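Local coordinates for protein VESB protease (Vibrio cholerae, PDB 4LK4) that probably acts as a secreted, trypsin-like serine endopeptidase of the peptidase S1 family, cutting peptide bonds in its protein substrates, at residues G43-G48 with Q111-P116; V68-Y73 with E82-Q87. The protein carries 1 engineered substitution. One frame throughout, in Å; residues are numbered along the deposited sequence.

Overall arrangement
Both contacts lie in the trypsin-like region, in or beside its first beta barrel. From the N terminus the chain runs through strand 25-30 into strand 39-46, where residues 43-48 begin contact 1. It then passes strand 50-53 and reaches residues 68-73, which close the short hairpin of contact 2 with residues 82-87. After strand 105-109, residues 111-116 return to 43-48 and close the longer loop, so the hairpin of contact 2 falls wholly within the span of contact 1. The two centres are 9 Å apart. Phe45 of contact 1 packs on Ile70 of contact 2, and Gln111 on Ile84, tying strand 39-46 and the 111-116 segment to the 66-70/82-91 hairpin.

Contact 1: residues G43-G48 with Q111-P116; sequences GSFLGG and QTSSLP
Gly48 O is approached by two groups of the facing segment. Ser113 N donates to it over 2.8 Å with an N-H...O angle of 162°, the donor standing tilted from the carbonyl plane, while Thr112 CA brings a C-H contact to Gly48 O at 3.2 Å. A water adds a second route between the backbones: it accepts from Gly48 N at 2.8 Å and donates to Ser113 O at 3.0 Å.

Most of the remaining contact belongs to Phe45. Its CG lies anti to the backbone N (chi1 179°), and the ring presents its rim to the carbonyls of Ser113, Leu115 and Pro116. In the ring plane, Phe45 CE2 is 3.2 Å from Leu115 O and Phe45 CD2 is 3.5 Å from Pro116 O; Ser113 O also lies at the edge, near CZ. Ser113 CB approaches Phe45 CZ obliquely at 3.5 Å, and the backbone N of Gly47 sits above the centre of one ring face.

Ser113 and Leu115 form an ST turn: Leu115 N donates to Ser113 OG at 3.2 Å with an angle of 169°. Ser113 OG also makes a weak hydrogen bond to Glu82 OE1, while Pro116 O accepts from Ser24 OG. Phe45 and Leu115 both pack against Ile70 of strand 66-70.

Because the rim hydrogens of an aromatic ring carry slight positive charge, the cluster of carbonyl oxygens is consistent with weak C-H...O attraction, supplementing one direct and one water-mediated backbone link where the chain turns its corner at Gly47 and Gly48.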
loop_
_atom_site.group_PDB
_atom_site.type_symbol
_atom_site.label_atom_id
_atom_site.label_comp_id
_atom_site.label_asym_id
_atom_site.label_seq_id
_atom_site.Cartn_x
_atom_site.Cartn_y
_atom_site.Cartn_z
ATOM N N GLY A 43 -6.705 -2.731 6.673
ATOM C CA GLY A 43 -6.601 -2.725 5.231
ATOM C C GLY A 43 -7.953 -2.957 4.625
ATOM O O GLY A 43 -8.938 -3.113 5.344
ATOM N N SER A 44 -7.987 -2.944 3.302
ATOM C CA SER A 44 -9.182 -3.251 2.541
ATOM C C SER A 44 -8.820 -4.238 1.437
ATOM O O SER A 44 -7.689 -4.231 0.946
ATOM C CB SER A 44 -9.817 -1.967 1.983
ATOM O OG SER A 44 -9.132 -1.439 0.867
ATOM N N PHE A 45 -9.747 -5.120 1.078
ATOM C CA PHE A 45 -9.473 -6.163 0.093
ATOM C C PHE A 45 -9.883 -5.673 -1.289
ATOM O O PHE A 45 -11.035 -5.288 -1.456
ATOM C CB PHE A 45 -10.231 -7.443 0.460
ATOM C CG PHE A 45 -10.021 -8.579 -0.524
ATOM C CD1 PHE A 45 -8.757 -8.954 -0.897
ATOM C CD2 PHE A 45 -11.112 -9.281 -1.065
ATOM C CE1 PHE A 45 -8.571 -9.993 -1.797
ATOM C CE2 PHE A 45 -10.926 -10.316 -1.965
ATOM C CZ PHE A 45 -9.655 -10.665 -2.336
ATOM N N LEU A 46 -8.967 -5.657 -2.262
ATOM C CA LEU A 46 -9.296 -5.102 -3.599
ATOM C C LEU A 46 -9.773 -6.150 -4.594
ATOM O O LEU A 46 -10.250 -5.816 -5.675
ATOM C CB LEU A 46 -8.118 -4.364 -4.209
ATOM C CG LEU A 46 -7.550 -3.230 -3.375
ATOM C CD1 LEU A 46 -6.208 -2.795 -3.916
ATOM C CD2 LEU A 46 -8.491 -2.052 -3.360
ATOM N N GLY A 47 -9.657 -7.422 -4.227
ATOM C CA GLY A 47 -10.015 -8.520 -5.128
ATOM C C GLY A 47 -8.763 -9.309 -5.486
ATOM O O GLY A 47 -7.622 -8.787 -5.432
ATOM N N GLY A 48 -8.973 -10.578 -5.830
ATOM C CA GLY A 48 -7.881 -11.445 -6.245
ATOM C C GLY A 48 -6.974 -11.643 -5.080
ATOM O O GLY A 48 -7.394 -12.137 -4.077
ATOM N N GLN A 111 -2.245 -16.257 -1.941
ATOM C CA GLN A 111 -3.292 -16.851 -2.758
ATOM C C GLN A 111 -4.439 -15.868 -2.869
ATOM O O GLN A 111 -4.530 -14.935 -2.089
ATOM C CB GLN A 111 -3.753 -18.185 -2.156
ATOM C CG GLN A 111 -3.791 -18.160 -0.643
ATOM C CD GLN A 111 -4.256 -19.458 -0.004
ATOM O OE1 GLN A 111 -5.059 -20.209 -0.567
ATOM N NE2 GLN A 111 -3.770 -19.705 1.211
ATOM N N THR A 112 -5.287 -16.081 -3.863
ATOM C CA THR A 112 -6.406 -15.216 -4.121
ATOM C C THR A 112 -7.499 -15.503 -3.107
ATOM O O THR A 112 -7.568 -16.588 -2.556
ATOM C CB THR A 112 -6.970 -15.467 -5.535
ATOM O OG1 THR A 112 -7.426 -16.824 -5.651
ATOM C CG2 THR A 112 -5.908 -15.195 -6.612
ATOM N N SER A 113 -8.337 -14.518 -2.830
ATOM C CA SER A 113 -9.581 -14.760 -2.129
ATOM C C SER A 113 -10.712 -14.456 -3.072
ATOM O O SER A 113 -10.552 -13.649 -4.005
ATOM C CB SER A 113 -9.717 -13.862 -0.906
ATOM O OG SER A 113 -10.907 -14.161 -0.167
ATOM N N SER A 114 -11.861 -15.081 -2.816
ATOM C CA SER A 114 -13.055 -14.777 -3.583
ATOM C C SER A 114 -14.078 -14.014 -2.734
ATOM O O SER A 114 -15.176 -13.759 -3.190
ATOM C CB SER A 114 -13.639 -16.055 -4.198
ATOM O OG SER A 114 -14.176 -16.910 -3.202
ATOM N N LEU A 115 -13.702 -13.613 -1.518
ATOM C CA LEU A 115 -14.566 -12.762 -0.683
ATOM C C LEU A 115 -14.822 -11.424 -1.364
ATOM O O LEU A 115 -14.078 -11.047 -2.252
ATOM C CB LEU A 115 -13.929 -12.531 0.687
ATOM C CG LEU A 115 -13.841 -13.787 1.562
ATOM C CD1 LEU A 115 -13.189 -13.418 2.882
ATOM C CD2 LEU A 115 -15.216 -14.391 1.822
ATOM N N PRO A 116 -15.887 -10.705 -0.969
ATOM C CA PRO A 116 -16.193 -9.485 -1.701
ATOM C C PRO A 116 -15.109 -8.439 -1.562
ATOM O O PRO A 116 -14.450 -8.343 -0.523
ATOM C CB PRO A 116 -17.482 -8.989 -1.062
ATOM C CG PRO A 116 -18.052 -10.164 -0.339
ATOM C CD PRO A 116 -16.869 -10.975 0.089
HETATM O O HOH W 1 -11.647 -11.443 -5.632
#

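Contact 2: residues V68-Y73 with E82-Q87; sequences VIIGAY and ERIAAQ
Val68 and Ile84 form an antiparallel hydrogen-bonded pair, closed by Val68 N to Ile84 O and Ile84 N to Val68 O, each 2.8 Å. Ile70 and Glu82 make the second such pair: Ile70 N gives to Glu82 O at 3.0 Å, and Glu82 N returns the bond to Ile70 O at 3.0 Å, with a more bent N-H...O angle of 143°. All four donors and all four acceptors of these two pairs are thereby satisfied across the hairpin. Two acceptors take a further C-H contact, Arg83 CA to Val68 O at 3.2 Å and Ile69 CA to Glu82 O at 3.3 Å.

Between them lies the non-hydrogen-bonded pair Ile69 and Arg83. The backbone of Ile69 bonds instead to Ala27 of strand 25-30, and that of Gly71 to Ile25, so strand 66-70 is bonded on both edges, as the closed barrel requires. A type II turn from Ile69 to Ala72, with Gly71 at positive phi (71°), then takes the chain out of the strand.

On the face of Ile69, the side chain of Arg83 leaves with CG anti to the backbone N (chi1 -175°) and crosses that of Ile69 obliquely, Ile69 CG1 to Arg83 CG 4.0 Å. Arg83 NH2 forms a salt bridge with Asp67 OD2 and donates to Ala33 O. The other face is largely apolar, apart from the Glu82 side chain: Ile70 CD1 meets Ile84 CD1 at 4.3 Å, and Val68, Ile70 and Ile84 all pack on Leu109.

The chemistry therefore differs by face: a greasy arginine stem ending in a paired guanidinium on one, buried aliphatic branches beside Glu82 on the other.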
loop_
_atom_site.group_PDB
_atom_site.type_symbol
_atom_site.label_atom_id
_atom_site.label_comp_id
_atom_site.label_asym_id
_atom_site.label_seq_id
_atom_site.Cartn_x
_atom_site.Cartn_y
_atom_site.Cartn_z
ATOM N N VAL A 68 -2.754 -11.493 6.488
ATOM C CA VAL A 68 -3.936 -10.669 6.478
ATOM C C VAL A 68 -5.132 -11.549 6.779
ATOM O O VAL A 68 -5.111 -12.761 6.531
ATOM C CB VAL A 68 -4.154 -9.958 5.129
ATOM C CG1 VAL A 68 -2.854 -9.376 4.632
ATOM C CG2 VAL A 68 -4.762 -10.900 4.088
ATOM N N ILE A 69 -6.163 -10.920 7.319
ATOM C CA ILE A 69 -7.449 -11.593 7.597
ATOM C C ILE A 69 -8.539 -10.771 6.962
ATOM O O ILE A 69 -8.849 -9.691 7.447
ATOM C CB ILE A 69 -7.777 -11.725 9.078
ATOM C CG1 ILE A 69 -6.669 -12.470 9.803
ATOM C CG2 ILE A 69 -9.100 -12.491 9.245
ATOM C CD1 ILE A 69 -6.778 -12.402 11.317
ATOM N N ILE A 70 -9.062 -11.283 5.855
ATOM C CA ILE A 70 -10.057 -10.599 5.033
ATOM C C ILE A 70 -11.411 -10.907 5.632
ATOM O O ILE A 70 -11.718 -12.058 5.902
ATOM C CB ILE A 70 -10.037 -11.125 3.558
ATOM C CG1 ILE A 70 -8.650 -10.909 2.923
ATOM C CG2 ILE A 70 -11.072 -10.428 2.708
ATOM C CD1 ILE A 70 -8.530 -11.332 1.483
ATOM N N GLY A 71 -12.228 -9.886 5.823
ATOM C CA GLY A 71 -13.571 -10.090 6.420
ATOM C C GLY A 71 -13.440 -10.419 7.885
ATOM O O GLY A 71 -14.290 -11.049 8.461
ATOM N N ALA A 72 -12.337 -9.999 8.498
ATOM C CA ALA A 72 -12.160 -10.165 9.951
ATOM C C ALA A 72 -13.216 -9.325 10.648
ATOM O O ALA A 72 -13.644 -8.317 10.100
ATOM C CB ALA A 72 -10.750 -9.707 10.363
ATOM N N TYR A 73 -13.637 -9.736 11.835
ATOM C CA TYR A 73 -14.544 -8.931 12.637
ATOM C C TYR A 73 -14.217 -9.019 14.126
ATOM O O TYR A 73 -13.785 -8.043 14.716
ATOM C CB TYR A 73 -15.979 -9.326 12.363
ATOM C CG TYR A 73 -16.936 -8.574 13.219
ATOM C CD1 TYR A 73 -17.274 -7.271 12.902
ATOM C CD2 TYR A 73 -17.470 -9.135 14.358
ATOM C CE1 TYR A 73 -18.151 -6.562 13.687
ATOM C CE2 TYR A 73 -18.326 -8.418 15.180
ATOM C CZ TYR A 73 -18.666 -7.137 14.824
ATOM O OH TYR A 73 -19.513 -6.388 15.594
ATOM N N GLU A 82 -10.914 -14.986 6.106
ATOM C CA GLU A 82 -9.848 -15.848 5.603
ATOM C C GLU A 82 -8.508 -15.275 5.990
ATOM O O GLU A 82 -8.180 -14.150 5.630
ATOM C CB GLU A 82 -9.909 -15.995 4.077
ATOM C CG GLU A 82 -11.211 -16.602 3.583
ATOM C CD GLU A 82 -11.284 -16.818 2.062
ATOM O OE1 GLU A 82 -10.259 -16.678 1.344
ATOM O OE2 GLU A 82 -12.405 -17.151 1.591
ATOM N N ARG A 83 -7.728 -16.060 6.713
ATOM C CA ARG A 83 -6.371 -15.670 7.057
ATOM C C ARG A 83 -5.445 -16.152 5.963
ATOM O O ARG A 83 -5.432 -17.337 5.663
ATOM C CB ARG A 83 -5.950 -16.283 8.394
ATOM C CG ARG A 83 -4.591 -15.805 8.846
ATOM C CD ARG A 83 -4.429 -15.922 10.343
ATOM N NE ARG A 83 -3.095 -15.526 10.752
ATOM C CZ ARG A 83 -2.706 -15.353 12.009
ATOM N NH1 ARG A 83 -3.578 -15.505 13.024
ATOM N NH2 ARG A 83 -1.441 -15.004 12.259
ATOM N N ILE A 84 -4.699 -15.229 5.360
ATOM C CA ILE A 84 -3.837 -15.548 4.223
ATOM C C ILE A 84 -2.452 -14.888 4.379
ATOM O O ILE A 84 -2.336 -13.739 4.791
ATOM C CB ILE A 84 -4.469 -15.027 2.927
ATOM C CG1 ILE A 84 -5.892 -15.548 2.792
ATOM C CG2 ILE A 84 -3.665 -15.452 1.704
ATOM C CD1 ILE A 84 -6.525 -15.152 1.477
ATOM N N ALA A 85 -1.403 -15.587 3.989
ATOM C CA ALA A 85 -0.058 -15.003 4.077
ATOM C C ALA A 85 0.202 -13.925 3.027
ATOM O O ALA A 85 -0.270 -14.005 1.892
ATOM C CB ALA A 85 1.010 -16.084 3.959
ATOM N N ALA A 86 0.971 -12.924 3.424
ATOM C CA ALA A 86 1.469 -11.950 2.491
ATOM C C ALA A 86 2.642 -12.588 1.749
ATOM O O ALA A 86 3.398 -13.382 2.336
ATOM C CB ALA A 86 1.910 -10.715 3.234
ATOM N N GLN A 87 2.785 -12.301 0.463
ATOM C CA GLN A 87 3.994 -12.731 -0.216
ATOM C C GLN A 87 4.800 -11.569 -0.775
ATOM O O GLN A 87 6.027 -11.659 -0.798
ATOM C CB GLN A 87 3.727 -13.812 -1.271
ATOM C CG GLN A 87 3.328 -13.322 -2.645
ATOM C CD GLN A 87 3.153 -14.467 -3.638
ATOM O OE1 GLN A 87 3.392 -15.638 -3.309
ATOM N NE2 GLN A 87 2.725 -14.130 -4.864
#